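Long-range contacts in coenzyme PQQ synthesis protein B (Methylobacterium extorquens, PDB 4Z7R), which takes part in the biosynthesis of the cofactor pyrroloquinoline quinone and may be involved in transport of PQQ or its precursor to the periplasm: residues Val4-Gly12 with Arg261-Thr269; Leu53-Arg61 with His93-Arg101. All blocks are in the same frame, centred on the assembly; numbering follows the deposited sequence.

Contact 1 of 2, residues Val4-Gly12 with Arg261-Thr269; sequences VILGSAAGG and RVFVHINNT. With ZN (zinc ion), chain D; ZN (zinc ion), chain C.
A10 lays its CB over one face of the H265 imidazole, a CH-pi contact 3.7 Å from the CB to the ring centroid, displaced toward the rim that carries ND1 and CE1. Next to it the two backbones join in a single bridge between A9 and I266. I266 N donates to S8 O at 3.0 Å, and A10 N in turn donates to I266 O at 2.9 Å. Further back, I5 CD1 meets V264 CG1 at 4.0 Å and also reaches V262 CG1; L214 of strand 212-216 packs on all three side chains. This is the tight part, where strand 2-5 of one sheet of the metallo-beta-lactamase fold leads to the end of strand 260-264 of the other.

Toward G11 the fit is looser and water takes over. One water accepts from both N268 N and N268 ND2 and lies 2.9 Å from G11 O, while another accepts from G11 N and is itself a zinc ligand. That zinc is held by H265 NE2 at 2.1 Å, by two waters and by D92. The H265 ring stands trans to the amide nitrogen (chi1 -164°), which carries it under the A10 methyl. N268 OD1 binds the second zinc together with C19, C21 and C24. With ND1 bonded to T218 OG1, NE2 on the zinc and A10 over one face, the imidazole is probably held in its rotation, while one of the two zinc waters is tied to G11 N.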
# COMPACT_ATOMS: atom_id res chain seq x y z
N VAL A 4 -8.22 17.33 -2.78
CA VAL A 4 -8.18 16.54 -1.55
C VAL A 4 -6.79 15.95 -1.35
O VAL A 4 -6.22 15.33 -2.25
CB VAL A 4 -9.26 15.42 -1.55
CG1 VAL A 4 -9.14 14.53 -2.78
CG2 VAL A 4 -9.17 14.60 -0.27
N ILE A 5 -6.24 16.19 -0.17
CA ILE A 5 -4.96 15.61 0.20
C ILE A 5 -5.19 14.21 0.75
O ILE A 5 -5.73 14.05 1.85
CB ILE A 5 -4.22 16.49 1.23
CG1 ILE A 5 -3.99 17.89 0.65
CG2 ILE A 5 -2.91 15.84 1.64
CD1 ILE A 5 -3.24 18.82 1.56
N LEU A 6 -4.82 13.20 -0.03
CA LEU A 6 -5.06 11.81 0.35
C LEU A 6 -4.02 11.31 1.35
O LEU A 6 -4.34 10.60 2.30
CB LEU A 6 -5.06 10.91 -0.89
CG LEU A 6 -6.12 11.22 -1.95
CD1 LEU A 6 -5.92 10.30 -3.13
CD2 LEU A 6 -7.52 11.07 -1.38
N GLY A 7 -2.77 11.69 1.11
CA GLY A 7 -1.68 11.34 2.02
C GLY A 7 -0.79 12.55 2.20
O GLY A 7 -0.35 13.16 1.22
N SER A 8 -0.49 12.88 3.45
CA SER A 8 0.24 14.10 3.75
C SER A 8 1.62 13.81 4.31
O SER A 8 2.38 14.72 4.61
CB SER A 8 -0.55 14.96 4.75
OG SER A 8 -0.94 14.20 5.88
N ALA A 9 1.94 12.52 4.44
CA ALA A 9 3.23 12.13 4.99
C ALA A 9 4.26 11.84 3.90
O ALA A 9 3.91 11.59 2.74
CB ALA A 9 3.08 10.92 5.89
N ALA A 10 5.53 11.87 4.28
CA ALA A 10 6.62 11.42 3.42
C ALA A 10 6.64 9.90 3.36
O ALA A 10 5.79 9.24 3.97
CB ALA A 10 7.95 11.95 3.92
N GLY A 11 7.58 9.35 2.60
CA GLY A 11 7.79 7.92 2.56
C GLY A 11 7.80 7.33 3.96
O GLY A 11 8.41 7.89 4.87
N GLY A 12 7.09 6.22 4.14
CA GLY A 12 7.00 5.56 5.43
C GLY A 12 5.70 5.86 6.15
O GLY A 12 5.22 5.06 6.96
N ARG A 261 -0.49 28.63 1.78
CA ARG A 261 0.72 27.84 1.88
C ARG A 261 0.46 26.58 2.69
O ARG A 261 0.03 26.65 3.83
CB ARG A 261 1.85 28.64 2.53
CG ARG A 261 2.40 29.80 1.71
CD ARG A 261 3.25 30.72 2.58
NE ARG A 261 4.11 31.62 1.80
CZ ARG A 261 3.70 32.75 1.23
NH1 ARG A 261 2.43 33.13 1.35
NH2 ARG A 261 4.55 33.50 0.55
N VAL A 262 0.70 25.42 2.08
CA VAL A 262 0.46 24.14 2.75
C VAL A 262 1.65 23.20 2.60
O VAL A 262 2.12 22.95 1.50
CB VAL A 262 -0.80 23.43 2.19
CG1 VAL A 262 -1.07 22.15 2.98
CG2 VAL A 262 -2.00 24.36 2.23
N PHE A 263 2.14 22.69 3.73
CA PHE A 263 3.19 21.68 3.71
C PHE A 263 2.60 20.29 3.55
O PHE A 263 1.69 19.92 4.28
CB PHE A 263 4.03 21.74 4.99
CG PHE A 263 5.07 22.82 5.00
CD1 PHE A 263 6.06 22.85 4.03
CD2 PHE A 263 5.06 23.80 5.98
CE1 PHE A 263 7.02 23.85 4.03
CE2 PHE A 263 6.03 24.79 5.99
CZ PHE A 263 7.01 24.81 5.02
N VAL A 264 3.13 19.53 2.60
CA VAL A 264 2.81 18.12 2.47
C VAL A 264 4.11 17.31 2.48
O VAL A 264 5.19 17.88 2.63
CB VAL A 264 2.02 17.82 1.17
CG1 VAL A 264 0.71 18.58 1.17
CG2 VAL A 264 2.85 18.19 -0.05
N HIS A 265 3.99 15.99 2.34
CA HIS A 265 5.15 15.10 2.30
C HIS A 265 6.01 15.26 3.55
O HIS A 265 7.23 15.36 3.46
CB HIS A 265 5.98 15.36 1.04
CG HIS A 265 6.96 14.28 0.72
ND1 HIS A 265 8.22 14.22 1.29
CD2 HIS A 265 6.88 13.22 -0.12
CE1 HIS A 265 8.86 13.16 0.81
NE2 HIS A 265 8.07 12.54 -0.04
N ILE A 266 5.36 15.30 4.70
CA ILE A 266 6.04 15.50 5.98
C ILE A 266 6.53 14.18 6.58
O ILE A 266 5.74 13.26 6.79
CB ILE A 266 5.12 16.22 6.97
CG1 ILE A 266 4.60 17.51 6.35
CG2 ILE A 266 5.86 16.51 8.27
CD1 ILE A 266 3.34 18.04 6.98
N ASN A 267 7.83 14.10 6.88
CA ASN A 267 8.38 12.85 7.41
C ASN A 267 7.95 12.63 8.85
O ASN A 267 7.67 13.58 9.58
CB ASN A 267 9.91 12.84 7.33
CG ASN A 267 10.48 11.43 7.41
OD1 ASN A 267 10.05 10.54 6.68
ND2 ASN A 267 11.43 11.22 8.31
N ASN A 268 7.91 11.36 9.26
CA ASN A 268 7.48 11.00 10.61
C ASN A 268 8.34 11.64 11.70
O ASN A 268 7.92 11.72 12.85
CB ASN A 268 7.48 9.48 10.78
CG ASN A 268 8.88 8.89 10.76
OD1 ASN A 268 9.55 8.84 11.80
ND2 ASN A 268 9.32 8.45 9.59
N THR A 269 9.53 12.09 11.33
CA THR A 269 10.46 12.69 12.28
C THR A 269 10.30 14.21 12.44
O THR A 269 11.05 14.85 13.17
CB THR A 269 11.92 12.41 11.87
OG1 THR A 269 12.11 12.84 10.51
CG2 THR A 269 12.21 10.92 11.95
ZN ZN D . 8.62 10.68 -0.86
ZN ZN C . 9.18 7.83 13.59
O HOH W 1 2.05 14.53 0.96
O HOH W 2 7.40 9.05 7.35
O HOH W 3 9.98 9.98 0.81
O HOH W 4 8.86 11.19 -2.81

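Contact 2 of 2, residues Leu53-Arg61 with His93-Arg101; sequences LLNASPDIR and HVAGLLTLR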
# COMPACT_ATOMS: atom_id res chain seq x y z
N LEU A 53 -5.41 11.83 -10.20
CA LEU A 53 -4.60 11.42 -9.07
C LEU A 53 -3.15 11.85 -9.27
O LEU A 53 -2.53 11.51 -10.27
CB LEU A 53 -4.67 9.90 -8.88
CG LEU A 53 -4.11 9.35 -7.57
CD1 LEU A 53 -5.08 9.62 -6.44
CD2 LEU A 53 -3.84 7.86 -7.70
N LEU A 54 -2.62 12.59 -8.31
CA LEU A 54 -1.21 12.97 -8.36
C LEU A 54 -0.41 12.07 -7.43
O LEU A 54 -0.54 12.15 -6.20
CB LEU A 54 -1.03 14.44 -8.00
CG LEU A 54 -1.46 15.37 -9.15
CD1 LEU A 54 -2.87 15.89 -8.95
CD2 LEU A 54 -0.47 16.51 -9.36
N ASN A 55 0.38 11.19 -8.04
CA ASN A 55 1.16 10.15 -7.37
C ASN A 55 0.27 9.04 -6.83
O ASN A 55 -0.90 9.26 -6.48
CB ASN A 55 2.07 10.75 -6.29
CG ASN A 55 3.15 11.66 -6.87
OD1 ASN A 55 3.80 11.31 -7.86
ND2 ASN A 55 3.33 12.82 -6.26
N ALA A 56 0.83 7.84 -6.73
CA ALA A 56 0.09 6.66 -6.31
C ALA A 56 0.85 5.94 -5.20
O ALA A 56 1.79 5.19 -5.46
CB ALA A 56 -0.18 5.72 -7.48
N SER A 57 0.45 6.19 -3.96
CA SER A 57 1.20 5.76 -2.79
C SER A 57 0.89 4.32 -2.39
O SER A 57 -0.12 3.76 -2.80
CB SER A 57 0.91 6.71 -1.62
OG SER A 57 -0.08 6.17 -0.76
N PRO A 58 1.78 3.70 -1.58
CA PRO A 58 1.52 2.34 -1.09
C PRO A 58 0.22 2.23 -0.29
O PRO A 58 -0.29 1.12 -0.11
CB PRO A 58 2.73 2.06 -0.19
CG PRO A 58 3.81 2.94 -0.73
CD PRO A 58 3.10 4.19 -1.15
N ASP A 59 -0.30 3.36 0.19
CA ASP A 59 -1.52 3.38 0.99
C ASP A 59 -2.77 3.65 0.16
O ASP A 59 -3.84 3.92 0.72
CB ASP A 59 -1.42 4.45 2.07
CG ASP A 59 -0.22 4.26 2.99
OD1 ASP A 59 -0.21 3.27 3.75
OD2 ASP A 59 0.70 5.10 2.94
N ILE A 60 -2.65 3.59 -1.16
CA ILE A 60 -3.70 4.12 -2.04
C ILE A 60 -5.06 3.47 -1.81
O ILE A 60 -6.10 4.13 -1.94
CB ILE A 60 -3.30 3.97 -3.53
CG1 ILE A 60 -4.32 4.66 -4.44
CG2 ILE A 60 -3.13 2.50 -3.91
CD1 ILE A 60 -3.94 4.65 -5.90
N ARG A 61 -5.08 2.19 -1.45
CA ARG A 61 -6.35 1.52 -1.22
C ARG A 61 -7.05 2.07 0.02
O ARG A 61 -8.27 2.27 0.02
CB ARG A 61 -6.15 0.01 -1.10
CG ARG A 61 -7.46 -0.73 -1.09
CD ARG A 61 -7.31 -2.23 -1.17
NE ARG A 61 -8.58 -2.84 -0.81
CZ ARG A 61 -8.95 -3.08 0.44
NH1 ARG A 61 -10.14 -3.61 0.69
NH2 ARG A 61 -8.13 -2.79 1.44
N HIS A 93 5.62 7.13 -4.26
CA HIS A 93 4.81 7.77 -5.30
C HIS A 93 4.32 6.81 -6.40
O HIS A 93 3.39 7.14 -7.13
CB HIS A 93 5.58 8.92 -5.94
CG HIS A 93 5.63 10.16 -5.09
ND1 HIS A 93 6.60 11.12 -5.24
CD2 HIS A 93 4.82 10.59 -4.10
CE1 HIS A 93 6.40 12.09 -4.37
NE2 HIS A 93 5.32 11.79 -3.66
N VAL A 94 4.95 5.64 -6.52
CA VAL A 94 4.61 4.74 -7.63
C VAL A 94 4.06 3.38 -7.20
O VAL A 94 3.44 2.68 -8.00
CB VAL A 94 5.83 4.48 -8.54
CG1 VAL A 94 6.40 5.79 -9.06
CG2 VAL A 94 6.90 3.67 -7.80
N ALA A 95 4.28 2.99 -5.94
CA ALA A 95 3.86 1.66 -5.48
C ALA A 95 2.35 1.44 -5.61
O ALA A 95 1.90 0.32 -5.86
CB ALA A 95 4.30 1.43 -4.04
N GLY A 96 1.58 2.51 -5.47
CA GLY A 96 0.14 2.43 -5.57
C GLY A 96 -0.39 1.98 -6.92
O GLY A 96 -1.54 1.53 -7.03
N LEU A 97 0.43 2.11 -7.95
CA LEU A 97 0.03 1.72 -9.30
C LEU A 97 -0.31 0.23 -9.36
O LEU A 97 -1.15 -0.19 -10.14
CB LEU A 97 1.12 2.06 -10.31
CG LEU A 97 1.44 3.54 -10.50
CD1 LEU A 97 2.62 3.73 -11.43
CD2 LEU A 97 0.22 4.29 -11.02
N LEU A 98 0.36 -0.56 -8.51
CA LEU A 98 0.13 -2.00 -8.47
C LEU A 98 -1.29 -2.35 -8.00
O LEU A 98 -1.78 -3.45 -8.24
CB LEU A 98 1.15 -2.67 -7.56
CG LEU A 98 2.62 -2.55 -7.98
CD1 LEU A 98 3.53 -3.27 -7.00
CD2 LEU A 98 2.81 -3.10 -9.39
N THR A 99 -1.92 -1.40 -7.32
CA THR A 99 -3.29 -1.57 -6.83
C THR A 99 -4.31 -1.26 -7.93
O THR A 99 -5.40 -1.83 -7.97
CB THR A 99 -3.54 -0.68 -5.59
OG1 THR A 99 -2.97 -1.30 -4.44
CG2 THR A 99 -5.02 -0.44 -5.34
N LEU A 100 -3.93 -0.38 -8.85
CA LEU A 100 -4.85 0.09 -9.89
C LEU A 100 -4.86 -0.84 -11.10
O LEU A 100 -4.67 -0.40 -12.24
CB LEU A 100 -4.48 1.51 -10.32
CG LEU A 100 -4.35 2.51 -9.17
CD1 LEU A 100 -3.88 3.87 -9.68
CD2 LEU A 100 -5.68 2.64 -8.43
N ARG A 101 -5.11 -2.13 -10.87
CA ARG A 101 -4.82 -3.15 -11.87
C ARG A 101 -6.03 -3.89 -12.46
O ARG A 101 -5.91 -4.50 -13.52
CB ARG A 101 -3.87 -4.18 -11.26
CG ARG A 101 -4.43 -4.93 -10.07
CD ARG A 101 -3.44 -5.95 -9.52
NE ARG A 101 -4.01 -6.73 -8.43
CZ ARG A 101 -3.95 -6.38 -7.15
NH1 ARG A 101 -4.51 -7.15 -6.22
NH2 ARG A 101 -3.33 -5.26 -6.79
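N55 and H93 lie flat on each other where strand 51-54 of the metallo-beta-lactamase fold runs out into a loop, beside the short helix 91-94. Followed outward, N55 CB first meets H93 CD2 at 3.5 Å. Its CG sits 3.4 Å from H93 CG, OD1 lies near H93 CB and CG, and ND2 comes to rest over the middle of the ring. The amide and imidazole planes are only 8° apart, a true stack. Outside partners fix both groups: T87 N donates to N55 OD1, Y192 OH bonds to N55 ND2, and N88 holds H93 ND1.

The backbones then lock together at A56, whose N donates to H93 O and whose O accepts from G96 N, each at 2.7 Å. G96 has no side chain, and its CA comes within 3.1 Å of S57 O. Beyond it the contact turns apolar. P58 CG touches A95 CB, and A56 CB meets L97 CD2. In I60, at the start of helix 60-66, CG1 lies opposite the backbone N (chi1 -174°), which sends CD1 against both methyls of L100 and leaves CG2 to T99 and the G96 carbonyl. The R61 chain leads off to the second subunit, forming a salt bridge with D59 and bonding to P15 O, both of that neighbouring chain. I60 CG2 lies 3.6 Å from both T99 CB and G96 O.

Overall arrangement
Contact 2 is nested along the chain inside the loop that contact 1 closes, and their centres are about 15 Å apart. Both reach the sheet containing strands 2-5 and 51-54, and they meet directly at two places: L6 CD1 packs on L53 CD1 at 3.5 Å, and H265 CD2 lies 4.1 Å from H93 NE2. The second meeting is beside the zinc bound by H265 and D92. Contact 1 supplies a ligand to that metal, whereas the nearest atom of the H93 side chain in contact 2 is about 4 Å from it. Both also share the dimer interface: R61 NE bonds to G12 O of the second subunit, linking 53-61 to 4-12 across chains.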